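Local atomic coordinates of Nrps/pks (Streptomyces albus, PDB entry 4OPE), a protein that probably acts as a ketosynthase domain, condensing acyl units onto a growing polyketide chain in the oxazolomycin pathway of an "AT-less" polyketide synthase. Residues 61-66 with 214-219; 117-122 with 195-200; 289-294 with 428-433; 338-343 with 391-396; 485-490 with 561-566. One frame throughout, in Å; residues are numbered along the deposited sequence.

Contact 1: residues 61-66 with 214-219; sequences KAYAKW and QLAKGG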
# COMPACT_ATOMS: atom_id res chain seq x y z
N LYS A 61 21.22 2.22 -22.65
CA LYS A 61 22.42 2.14 -21.84
C LYS A 61 22.31 2.95 -20.52
O LYS A 61 21.54 3.92 -20.41
CB LYS A 61 23.61 2.65 -22.66
CG LYS A 61 24.03 1.73 -23.77
CD LYS A 61 24.23 0.35 -23.19
CE LYS A 61 25.12 -0.51 -24.06
NZ LYS A 61 24.59 -1.89 -24.00
N ALA A 62 23.10 2.55 -19.54
CA ALA A 62 23.21 3.30 -18.32
C ALA A 62 24.50 4.07 -18.31
O ALA A 62 25.53 3.53 -18.61
CB ALA A 62 23.11 2.37 -17.12
N TYR A 63 24.45 5.35 -17.97
CA TYR A 63 25.68 6.17 -17.98
C TYR A 63 26.32 6.29 -16.56
O TYR A 63 27.23 7.09 -16.33
CB TYR A 63 25.35 7.56 -18.57
CG TYR A 63 24.21 8.25 -17.87
CD1 TYR A 63 24.43 8.96 -16.71
CD2 TYR A 63 22.93 8.21 -18.36
CE1 TYR A 63 23.39 9.60 -16.06
CE2 TYR A 63 21.88 8.85 -17.72
CZ TYR A 63 22.10 9.54 -16.56
OH TYR A 63 21.06 10.18 -15.87
N ALA A 64 25.83 5.49 -15.61
CA ALA A 64 26.41 5.44 -14.29
C ALA A 64 26.43 4.00 -13.81
O ALA A 64 25.69 3.13 -14.33
CB ALA A 64 25.64 6.32 -13.32
N LYS A 65 27.27 3.77 -12.80
CA LYS A 65 27.67 2.45 -12.38
C LYS A 65 27.82 2.32 -10.86
O LYS A 65 28.55 1.46 -10.37
CB LYS A 65 28.99 2.13 -13.05
CG LYS A 65 30.01 3.24 -12.90
CD LYS A 65 31.36 2.83 -13.44
CE LYS A 65 32.39 3.92 -13.23
NZ LYS A 65 33.77 3.42 -13.43
N TRP A 66 27.09 3.14 -10.11
CA TRP A 66 27.26 3.21 -8.67
C TRP A 66 25.96 2.91 -7.97
O TRP A 66 24.87 3.01 -8.56
CB TRP A 66 27.70 4.61 -8.28
CG TRP A 66 29.02 5.04 -8.90
CD1 TRP A 66 30.29 4.69 -8.48
CD2 TRP A 66 29.19 5.89 -10.02
NE1 TRP A 66 31.22 5.27 -9.29
CE2 TRP A 66 30.59 6.02 -10.24
CE3 TRP A 66 28.31 6.55 -10.87
CZ2 TRP A 66 31.12 6.79 -11.26
CZ3 TRP A 66 28.84 7.31 -11.91
CH2 TRP A 66 30.24 7.43 -12.09
N GLN A 214 16.12 1.70 -16.89
CA GLN A 214 14.95 2.54 -16.68
C GLN A 214 15.37 3.92 -16.12
O GLN A 214 14.95 4.96 -16.62
CB GLN A 214 14.03 1.83 -15.70
CG GLN A 214 12.58 1.77 -16.03
CD GLN A 214 11.83 0.75 -15.18
OE1 GLN A 214 12.32 0.27 -14.12
NE2 GLN A 214 10.62 0.40 -15.63
N LEU A 215 16.21 3.95 -15.10
CA LEU A 215 16.55 5.22 -14.52
C LEU A 215 17.49 6.02 -15.48
O LEU A 215 17.40 7.25 -15.54
CB LEU A 215 17.16 5.07 -13.10
CG LEU A 215 16.25 4.60 -11.94
CD1 LEU A 215 17.06 4.45 -10.66
CD2 LEU A 215 15.04 5.48 -11.68
N ALA A 216 18.38 5.34 -16.20
CA ALA A 216 19.28 6.08 -17.10
C ALA A 216 18.48 6.71 -18.21
O ALA A 216 18.63 7.87 -18.51
CB ALA A 216 20.36 5.19 -17.67
N LYS A 217 17.55 5.96 -18.77
CA LYS A 217 16.68 6.48 -19.80
C LYS A 217 15.97 7.78 -19.40
O LYS A 217 15.86 8.69 -20.21
CB LYS A 217 15.66 5.42 -20.22
CG LYS A 217 14.95 5.75 -21.51
CD LYS A 217 13.49 5.31 -21.50
CE LYS A 217 12.66 6.05 -22.56
NZ LYS A 217 13.32 5.92 -23.90
N GLY A 218 15.51 7.87 -18.16
CA GLY A 218 14.82 9.08 -17.68
C GLY A 218 15.75 10.16 -17.14
O GLY A 218 15.28 11.17 -16.59
N GLY A 219 17.07 9.99 -17.31
CA GLY A 219 18.04 10.93 -16.76
C GLY A 219 18.05 11.07 -15.23
O GLY A 219 18.55 12.05 -14.70
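A Schellman motif closes helix 210-217 of this ketosynthase domain, and the irregular loop 61-66 packs against that helix end. Gly219 is the C-prime residue of the motif, with a positive phi of 62°, and its N bonds back to Ala216 O at 2.9 Å, while Phe220 N returns to Leu215 O. The loop meets the last helical turn chiefly at Ala216, whose CB points toward it. That methyl sits 3.5 Å from Ala62 CA and 4.0 Å from Ala62 CB, so two alanines let backbone approach backbone, their CA atoms being 5.0 Å apart. Tyr63 adds the one large side chain. Its CG lies between the backbone N and the carbonyl carbon (chi1 55°), which swings the ring alongside the helix terminus. Ala216 O and Gly219 CA both lie at the ring edge, near its plane. Beyond the turn, the hydroxyl is hydrogen-bonded to Leu221 O, so the phenol ties the loop to the chain that follows the helix. An alanine in place of Tyr63 would remove ring and hydroxyl together and would probably loosen the hold of this loop on the Schellman turn. Lys217 and Gln214, on the same helix, pack against the second subunit. At the ring edge itself, Tyr63 CE2 comes 3.5 Å from Ala216 O.

Contact 2: residues 117-122 with 195-200; sequences SKVRTG and CEVAVA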
# COMPACT_ATOMS: atom_id res chain seq x y z
N SER A 117 1.69 -11.07 21.95
CA SER A 117 0.53 -11.88 21.55
C SER A 117 -0.76 -11.55 22.26
O SER A 117 -1.74 -12.10 21.94
CB SER A 117 0.80 -13.36 21.77
OG SER A 117 0.69 -13.61 23.15
N LYS A 118 -0.74 -10.68 23.21
CA LYS A 118 -1.93 -10.30 23.93
C LYS A 118 -2.46 -8.94 23.45
O LYS A 118 -3.52 -8.48 23.91
CB LYS A 118 -1.62 -10.21 25.43
CG LYS A 118 -0.26 -9.57 25.80
CD LYS A 118 -0.41 -8.55 26.95
CE LYS A 118 0.66 -8.65 28.04
NZ LYS A 118 1.97 -8.05 27.65
N VAL A 119 -1.73 -8.29 22.55
CA VAL A 119 -2.18 -7.05 21.95
C VAL A 119 -2.28 -7.31 20.48
O VAL A 119 -1.64 -8.21 19.97
CB VAL A 119 -1.23 -5.86 22.17
CG1 VAL A 119 -1.13 -5.49 23.64
CG2 VAL A 119 0.16 -6.15 21.63
N ARG A 120 -3.05 -6.50 19.79
CA ARG A 120 -3.20 -6.62 18.39
C ARG A 120 -2.16 -5.82 17.65
O ARG A 120 -2.00 -4.63 17.90
CB ARG A 120 -4.55 -6.10 18.07
CG ARG A 120 -5.09 -6.67 16.80
CD ARG A 120 -6.32 -5.88 16.56
NE ARG A 120 -7.40 -6.67 16.03
CZ ARG A 120 -8.61 -6.19 15.91
NH1 ARG A 120 -8.89 -4.93 16.29
NH2 ARG A 120 -9.54 -6.97 15.39
N THR A 121 -1.41 -6.48 16.76
CA THR A 121 -0.27 -5.83 16.13
C THR A 121 -0.47 -5.72 14.63
O THR A 121 -0.80 -6.69 13.98
CB THR A 121 1.05 -6.54 16.45
OG1 THR A 121 1.21 -6.61 17.88
CG2 THR A 121 2.24 -5.79 15.85
N GLY A 122 -0.29 -4.50 14.09
CA GLY A 122 -0.39 -4.26 12.66
C GLY A 122 0.99 -4.25 11.99
O GLY A 122 2.00 -4.05 12.65
N CYS A 195 -5.36 -1.40 15.58
CA CYS A 195 -4.43 -2.18 16.35
C CYS A 195 -3.89 -1.35 17.53
O CYS A 195 -4.34 -0.24 17.73
CB CYS A 195 -3.31 -2.72 15.46
SG CYS A 195 -2.43 -1.46 14.51
N GLU A 196 -3.00 -1.94 18.33
CA GLU A 196 -2.47 -1.27 19.53
C GLU A 196 -1.01 -1.03 19.39
O GLU A 196 -0.48 -0.12 19.98
CB GLU A 196 -2.73 -2.10 20.80
CG GLU A 196 -4.22 -2.27 21.12
CD GLU A 196 -4.55 -3.64 21.73
OE1 GLU A 196 -4.38 -3.83 22.97
OE2 GLU A 196 -4.98 -4.55 20.98
N VAL A 197 -0.35 -1.89 18.65
CA VAL A 197 1.04 -1.81 18.38
C VAL A 197 1.15 -1.97 16.88
O VAL A 197 0.27 -2.62 16.29
CB VAL A 197 1.75 -2.96 19.06
CG1 VAL A 197 3.21 -3.06 18.62
CG2 VAL A 197 1.67 -2.77 20.55
N ALA A 198 2.16 -1.34 16.27
CA ALA A 198 2.35 -1.48 14.81
C ALA A 198 3.79 -1.57 14.35
O ALA A 198 4.67 -0.95 14.92
CB ALA A 198 1.70 -0.31 14.10
N VAL A 199 4.05 -2.37 13.34
CA VAL A 199 5.37 -2.36 12.71
C VAL A 199 5.25 -1.52 11.48
O VAL A 199 4.40 -1.79 10.67
CB VAL A 199 5.74 -3.76 12.24
CG1 VAL A 199 6.99 -3.76 11.38
CG2 VAL A 199 5.92 -4.64 13.44
N ALA A 200 6.06 -0.48 11.34
CA ALA A 200 6.09 0.31 10.07
C ALA A 200 7.47 0.26 9.53
O ALA A 200 8.42 0.52 10.24
CB ALA A 200 5.75 1.77 10.34
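The carboxylate of Glu196 is the flat group at the mouth of this strand pair: Arg120 N donates a hydrogen bond to its OE2 from above the plane, 60° out of it, at 3.0 Å, while its OE1 lies against Val119 CG1. CG of Glu196 is anti to its carbonyl carbon, and a bend at chi2 turns the acid back over the neighbouring chain. Behind it, strands 121-126 and 197-204 run as parallel neighbours in the thiolase-fold core of the ketosynthase. Thr121 pairs with Val197, and their side chains lie side by side, pointing the same way on one face of the sheet. Gly122 pairs with Ala198 on the other face, where helix 178-192 packs on Ala198; the same helix also touches Cys195, just before the strand. A CB on Gly122 would fall only 2.9 Å from Cys195 SG, so the absence of a side chain leaves that place to the sulfur. Where the pairing begins, Arg120 O is gripped twice in its carbonyl plane, by Glu196 N at 2.9 Å, nearly straight at 174°, and by Val197 N at 3.3 Å. The guanidinium of Arg120 leads away from the pair and forms a salt bridge with Glu293 of the second subunit. Further along, Gly122 N donates to Val197 O at 2.9 Å, and Gly122 O accepts from Val199 N at 2.7 Å, the donor lying above the carbonyl plane.

Contact 3: residues 289-294 with 428-433; sequences VLIGEA and NAHVIL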
# COMPACT_ATOMS: atom_id res chain seq x y z
N VAL A 289 2.23 23.17 1.90
CA VAL A 289 1.01 22.83 2.60
C VAL A 289 1.21 21.67 3.58
O VAL A 289 0.84 21.75 4.76
CB VAL A 289 -0.09 22.44 1.60
CG1 VAL A 289 -1.33 21.94 2.34
CG2 VAL A 289 -0.42 23.64 0.72
N LEU A 290 1.81 20.59 3.08
CA LEU A 290 2.06 19.37 3.86
C LEU A 290 2.83 19.70 5.14
O LEU A 290 2.39 19.38 6.23
CB LEU A 290 2.86 18.41 3.01
CG LEU A 290 3.32 17.14 3.70
CD1 LEU A 290 2.18 16.15 3.81
CD2 LEU A 290 4.50 16.51 2.98
N ILE A 291 3.98 20.36 4.99
CA ILE A 291 4.81 20.68 6.13
C ILE A 291 4.10 21.62 7.12
O ILE A 291 4.22 21.47 8.34
CB ILE A 291 6.14 21.31 5.65
CG1 ILE A 291 7.00 20.25 4.93
CG2 ILE A 291 6.96 21.81 6.81
CD1 ILE A 291 8.20 20.78 4.18
N GLY A 292 3.35 22.58 6.59
CA GLY A 292 2.60 23.52 7.39
C GLY A 292 1.61 22.82 8.26
O GLY A 292 1.50 23.08 9.46
N GLU A 293 0.92 21.88 7.65
CA GLU A 293 -0.06 21.07 8.33
C GLU A 293 0.60 20.21 9.40
O GLU A 293 0.18 20.19 10.55
CB GLU A 293 -0.72 20.18 7.32
CG GLU A 293 -2.18 19.83 7.57
CD GLU A 293 -2.78 19.19 6.33
OE1 GLU A 293 -2.67 19.84 5.26
OE2 GLU A 293 -3.30 18.04 6.41
N ALA A 294 1.65 19.49 9.03
CA ALA A 294 2.39 18.70 10.02
C ALA A 294 2.79 19.53 11.26
O ALA A 294 2.62 19.06 12.38
CB ALA A 294 3.63 18.11 9.38
N ASN A 428 3.76 12.78 -1.16
CA ASN A 428 4.67 13.35 -0.19
C ASN A 428 4.33 12.93 1.20
O ASN A 428 3.17 12.73 1.48
CB ASN A 428 4.60 14.87 -0.19
CG ASN A 428 4.77 15.46 -1.56
OD1 ASN A 428 5.80 15.29 -2.18
ND2 ASN A 428 3.79 16.23 -1.99
N ALA A 429 5.32 12.89 2.08
CA ALA A 429 5.08 12.58 3.45
C ALA A 429 6.02 13.39 4.30
O ALA A 429 7.17 13.61 3.90
CB ALA A 429 5.31 11.11 3.71
N HIS A 430 5.51 13.86 5.45
CA HIS A 430 6.32 14.58 6.44
C HIS A 430 6.03 14.06 7.83
O HIS A 430 4.86 13.78 8.14
CB HIS A 430 5.98 16.06 6.40
CG HIS A 430 6.98 16.94 7.07
ND1 HIS A 430 8.19 17.28 6.47
CD2 HIS A 430 6.95 17.58 8.27
CE1 HIS A 430 8.87 18.07 7.30
NE2 HIS A 430 8.14 18.27 8.39
N VAL A 431 7.08 13.95 8.66
CA VAL A 431 6.91 13.59 10.07
C VAL A 431 7.75 14.41 11.05
O VAL A 431 8.91 14.71 10.82
CB VAL A 431 7.08 12.07 10.31
CG1 VAL A 431 8.29 11.52 9.63
CG2 VAL A 431 7.18 11.74 11.78
N ILE A 432 7.11 14.81 12.16
CA ILE A 432 7.73 15.54 13.25
C ILE A 432 7.93 14.61 14.44
O ILE A 432 6.97 13.98 14.93
CB ILE A 432 6.82 16.67 13.74
CG1 ILE A 432 6.20 17.47 12.59
CG2 ILE A 432 7.60 17.63 14.59
CD1 ILE A 432 7.12 18.45 11.89
N LEU A 433 9.18 14.52 14.91
CA LEU A 433 9.51 13.72 16.09
C LEU A 433 10.05 14.55 17.26
O LEU A 433 10.59 15.65 17.10
CB LEU A 433 10.55 12.67 15.73
CG LEU A 433 10.13 11.73 14.61
CD1 LEU A 433 11.21 10.71 14.38
CD2 LEU A 433 8.84 10.99 14.93
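The imidazole of His430 is the centre of the contact, and Ile291 lies over one of its faces. Ile291 CG1 is 3.8 Å from the ring centroid and 20° off the ring normal, a CH-pi contact offset toward the ND1 and CE1 side of the ring. At the ring edge, near its plane, Ala294 CB approaches His430 CD2 at 3.5 Å. CG of His430 is anti to its backbone N (chi1 -164°), which carries the ring out from the strand toward the helix, under Ile291 with its CD2 edge to Ala294. Leu290 fills the next position: its CD2 touches Asn428 CB at 3.6 Å and His430 CB at 3.8 Å. Ala294 also reaches Ile432, two residues on, its O lying 3.9 Å from Ile432 CG1. Helix 284-298 thus lies along strand 427-434, the short segments being 8.3 Å apart at their axes, with N-to-C directions 26° from parallel. In the layered thiolase fold the strand's side chains alternate: Asn428, His430 and Ile432 point toward this helix, whereas Ala429 and Val431 point away and pack on Leu180 of helix 178-192. In the second shell, neighbouring strands hold the polar groups. His430 ND1 is hydrogen-bonded to Ser420 OG, a bond that would fix the rotation of the ring beneath Ile291. Asn428 ND2 is bound by Asn271 OD1, and Ser267 OG bonds to Ala294 O, tying the helix backbone to strand 263-272.

Contact 4: residues 338-343 with 391-396; sequences VRIPIG and TPFRLQ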
# COMPACT_ATOMS: atom_id res chain seq x y z
N VAL A 338 16.01 32.58 14.23
CA VAL A 338 15.83 31.15 14.13
C VAL A 338 16.88 30.59 13.19
O VAL A 338 17.15 31.13 12.13
CB VAL A 338 14.43 30.79 13.63
CG1 VAL A 338 14.34 29.29 13.39
CG2 VAL A 338 13.38 31.25 14.65
N ARG A 339 17.47 29.49 13.60
CA ARG A 339 18.53 28.88 12.83
C ARG A 339 18.43 27.37 12.97
O ARG A 339 18.57 26.83 14.05
CB ARG A 339 19.84 29.41 13.32
CG ARG A 339 21.01 28.98 12.47
CD ARG A 339 21.94 28.12 13.31
NE ARG A 339 23.23 27.92 12.65
CZ ARG A 339 23.78 26.73 12.39
NH1 ARG A 339 23.18 25.60 12.76
NH2 ARG A 339 24.95 26.68 11.76
N ILE A 340 18.15 26.70 11.85
CA ILE A 340 17.79 25.30 11.85
C ILE A 340 18.75 24.51 11.00
O ILE A 340 18.88 24.79 9.81
CB ILE A 340 16.42 25.09 11.26
CG1 ILE A 340 15.39 25.82 12.09
CG2 ILE A 340 16.13 23.60 11.21
CD1 ILE A 340 14.05 25.93 11.39
N PRO A 341 19.44 23.54 11.60
CA PRO A 341 20.33 22.73 10.79
C PRO A 341 19.59 21.73 9.94
O PRO A 341 18.57 21.20 10.37
CB PRO A 341 21.24 22.03 11.80
CG PRO A 341 20.58 22.23 13.10
CD PRO A 341 19.81 23.50 13.01
N ILE A 342 20.10 21.54 8.72
CA ILE A 342 19.45 20.72 7.70
C ILE A 342 20.52 19.80 7.09
O ILE A 342 21.70 20.17 7.06
CB ILE A 342 18.89 21.61 6.61
CG1 ILE A 342 18.03 20.82 5.65
CG2 ILE A 342 20.01 22.21 5.77
CD1 ILE A 342 17.19 21.70 4.75
N GLY A 343 20.11 18.61 6.66
CA GLY A 343 21.01 17.59 6.12
C GLY A 343 20.21 16.47 5.51
O GLY A 343 18.99 16.45 5.59
N THR A 391 17.30 32.11 4.43
CA THR A 391 16.46 31.19 5.17
C THR A 391 17.13 30.85 6.49
O THR A 391 18.32 31.16 6.71
CB THR A 391 16.18 29.87 4.38
OG1 THR A 391 17.27 28.96 4.52
CG2 THR A 391 15.97 30.18 2.91
N PRO A 392 16.36 30.19 7.36
CA PRO A 392 16.86 29.72 8.62
C PRO A 392 17.85 28.55 8.51
O PRO A 392 18.57 28.28 9.47
CB PRO A 392 15.59 29.25 9.32
CG PRO A 392 14.51 30.05 8.71
CD PRO A 392 14.90 30.12 7.29
N PHE A 393 17.90 27.88 7.37
CA PHE A 393 18.55 26.58 7.28
C PHE A 393 20.02 26.70 7.06
O PHE A 393 20.45 27.50 6.31
CB PHE A 393 17.91 25.73 6.15
CG PHE A 393 16.42 25.67 6.26
CD1 PHE A 393 15.82 24.90 7.24
CD2 PHE A 393 15.62 26.44 5.44
CE1 PHE A 393 14.45 24.88 7.39
CE2 PHE A 393 14.25 26.43 5.60
CZ PHE A 393 13.66 25.65 6.57
N ARG A 394 20.80 25.87 7.72
CA ARG A 394 22.22 25.78 7.46
C ARG A 394 22.59 24.31 7.32
O ARG A 394 22.22 23.47 8.12
CB ARG A 394 23.05 26.43 8.59
CG ARG A 394 22.78 27.91 8.79
CD ARG A 394 23.22 28.84 7.64
NE ARG A 394 22.84 30.24 7.94
CZ ARG A 394 21.71 30.86 7.56
NH1 ARG A 394 20.80 30.28 6.78
NH2 ARG A 394 21.51 32.10 7.96
N LEU A 395 23.32 24.02 6.26
CA LEU A 395 23.69 22.70 5.98
C LEU A 395 24.62 22.27 7.09
O LEU A 395 25.49 22.97 7.47
CB LEU A 395 24.33 22.61 4.60
CG LEU A 395 24.14 21.37 3.72
CD1 LEU A 395 25.39 20.54 3.77
CD2 LEU A 395 22.93 20.51 4.05
N GLN A 396 24.37 21.11 7.64
CA GLN A 396 25.16 20.59 8.71
C GLN A 396 26.26 19.76 8.10
O GLN A 396 26.04 18.60 7.78
CB GLN A 396 24.28 19.73 9.59
CG GLN A 396 25.00 19.19 10.79
CD GLN A 396 25.40 20.27 11.74
OE1 GLN A 396 24.60 21.12 12.11
NE2 GLN A 396 26.62 20.25 12.13
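Ile340, Ile342, Phe393 and Leu395 share one face of the strand pair and form its apolar centre. Ile340 and Phe393 lie side by side, pointing the same way, with Ile340 CB 4.1 Å from Phe393 CD1. Ile342 places CG2 in the crowded position between its backbone N and carbonyl carbon, and this methyl reaches Leu395 CD2 at 3.8 Å and Phe393 CB at 4.1 Å. The backbones beneath are parallel neighbours at one edge of the large mixed sheet of the thiolase fold, strand 393-395 being the outermost within the chain. Four N-H...O bonds alternate between them: Ile340 N to Pro392 O, Arg394 N to Ile340 O, Ile342 N to Arg394 O and Gln396 N to Ile342 O. The last, at 2.9 Å, comes nearly along the C=O axis, whereas the other three donors sit above the carbonyl planes. On the opposite face, beside Pro341, Arg394 bends at chi2 (-67°) so that its guanidinium folds back on its own segment. There NH1 donates to Thr391 O at 2.6 Å and to Phe393 O at 2.8 Å, both close to the guanidinium plane. Arg339 crosses obliquely over the aliphatic root of Arg394, one guanidinium face resting on CB, which is 3.7 Å from Arg339 NH2. The two guanidinium planes are 61° apart, and the like charges stay separated, NE of Arg339 lying 5.3 Å from NE of Arg394.

Contact 5: residues 485-490 with 561-566; sequences AATLLT and PRVSLP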
# COMPACT_ATOMS: atom_id res chain seq x y z
N ALA A 485 22.00 -8.12 31.28
CA ALA A 485 21.22 -9.26 31.76
C ALA A 485 19.75 -9.12 31.43
O ALA A 485 19.16 -10.04 30.87
CB ALA A 485 21.36 -9.40 33.28
N ALA A 486 19.18 -7.97 31.81
CA ALA A 486 17.74 -7.76 31.65
C ALA A 486 17.34 -7.89 30.18
O ALA A 486 16.38 -8.56 29.86
CB ALA A 486 17.29 -6.41 32.21
N THR A 487 18.13 -7.27 29.31
CA THR A 487 17.79 -7.20 27.92
C THR A 487 17.70 -8.59 27.29
O THR A 487 16.73 -8.90 26.59
CB THR A 487 18.82 -6.33 27.17
OG1 THR A 487 18.65 -4.96 27.58
CG2 THR A 487 18.67 -6.46 25.67
N LEU A 488 18.67 -9.43 27.61
CA LEU A 488 18.73 -10.77 27.05
C LEU A 488 17.59 -11.64 27.51
O LEU A 488 17.11 -12.50 26.78
CB LEU A 488 20.06 -11.42 27.41
CG LEU A 488 21.25 -10.77 26.68
CD1 LEU A 488 22.55 -11.15 27.37
CD2 LEU A 488 21.27 -11.12 25.20
N LEU A 489 17.10 -11.37 28.71
CA LEU A 489 15.98 -12.13 29.24
C LEU A 489 14.63 -11.71 28.64
O LEU A 489 13.61 -12.35 28.91
CB LEU A 489 15.93 -12.02 30.75
CG LEU A 489 17.15 -12.64 31.42
CD1 LEU A 489 17.17 -12.36 32.91
CD2 LEU A 489 17.15 -14.14 31.12
N THR A 490 14.62 -10.69 27.81
CA THR A 490 13.38 -10.39 27.10
C THR A 490 13.33 -11.11 25.76
O THR A 490 12.30 -11.13 25.09
CB THR A 490 13.25 -8.91 26.80
OG1 THR A 490 14.18 -8.57 25.74
CG2 THR A 490 13.52 -8.13 28.06
N PRO A 561 16.49 -1.12 33.36
CA PRO A 561 16.86 -0.33 32.21
C PRO A 561 17.35 -1.24 31.07
O PRO A 561 17.86 -2.33 31.32
CB PRO A 561 18.00 0.52 32.75
CG PRO A 561 18.69 -0.39 33.76
CD PRO A 561 17.62 -1.32 34.29
N ARG A 562 17.19 -0.81 29.81
CA ARG A 562 17.67 -1.63 28.71
C ARG A 562 18.74 -1.02 27.81
O ARG A 562 18.93 0.17 27.73
CB ARG A 562 16.48 -2.18 27.94
CG ARG A 562 15.73 -3.21 28.81
CD ARG A 562 14.64 -3.97 28.08
NE ARG A 562 13.72 -3.08 27.33
CZ ARG A 562 12.39 -3.13 27.40
NH1 ARG A 562 11.75 -4.00 28.18
NH2 ARG A 562 11.66 -2.30 26.66
N VAL A 563 19.46 -1.91 27.15
CA VAL A 563 20.47 -1.54 26.20
C VAL A 563 20.30 -2.37 24.95
O VAL A 563 19.64 -3.42 24.95
CB VAL A 563 21.89 -1.75 26.75
CG1 VAL A 563 22.07 -0.83 27.94
CG2 VAL A 563 22.14 -3.19 27.17
N SER A 564 20.89 -1.89 23.89
CA SER A 564 20.80 -2.52 22.60
C SER A 564 21.98 -3.42 22.48
O SER A 564 23.11 -2.94 22.58
CB SER A 564 20.94 -1.46 21.56
OG SER A 564 19.94 -0.48 21.73
N LEU A 565 21.75 -4.70 22.28
CA LEU A 565 22.81 -5.68 22.10
C LEU A 565 22.67 -6.29 20.74
O LEU A 565 21.58 -6.32 20.17
CB LEU A 565 22.68 -6.80 23.12
CG LEU A 565 22.64 -6.36 24.60
CD1 LEU A 565 22.00 -7.41 25.46
CD2 LEU A 565 24.04 -6.04 25.13
N PRO A 566 23.76 -6.85 20.21
CA PRO A 566 23.67 -7.42 18.89
C PRO A 566 22.49 -8.38 18.74
O PRO A 566 22.19 -9.15 19.66
CB PRO A 566 24.99 -8.13 18.73
CG PRO A 566 25.93 -7.38 19.62
CD PRO A 566 25.11 -6.93 20.78
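This is packing of a helix on an extended loop: helix 481-488 rests on the irregular segment 561-566 late in the chain. Thr487 carries it, turned toward the loop with OG1 beside its own backbone N (chi1 -70°). OG1 accepts Val563 N at 3.2 Å, with an almost straight angle of 172°, and is hydrogen-bonded to Ala483 O one helical turn earlier. The other branch, CG2, touches Leu565 CD1 at 3.5 Å. Leu565 CD1 also meets Leu488 CG at 3.7 Å, the two leucines crossing at about a right angle, and Phe471 of helix 458-473 also packs on Leu565. A valine in place of Thr487 would lose the acceptor for Val563 N and would probably leave the loop less firmly fixed to the helix. On the backbone side, Thr487 O accepts both Thr490 N and Thr490 OG1, the latter at 2.7 Å. Ser564 OG bonds to Arg260, and Arg491 binds the carbonyls of Leu565 and Pro566. Such a late segment, extended across a flanking helix and tied back to the ketosynthase body, is consistent with the linker region that follows the ketosynthase in modular polyketide synthases.

Contacts 2, 3 and 4 all reach one mixed sheet: contact 2 near one end, contact 3 in its middle and contact 4 at the other edge. Their centres mark the span, about 25 Å from contact 2 to contact 3, 17 Å from contact 3 to contact 4 and 37 Å from end to end. Contacts 2 and 3 also meet across the dimer, since Arg120 of one subunit pairs with Glu293 of the other. Contact 1 touches the second subunit as well, yet lies about 41 Å from contact 2, centre to centre, although strand 197-204 leads directly to helix 210-217. Contact 5, involving the late segment 561-566, comes nearest to contact 2, about 11 Å between closest atoms.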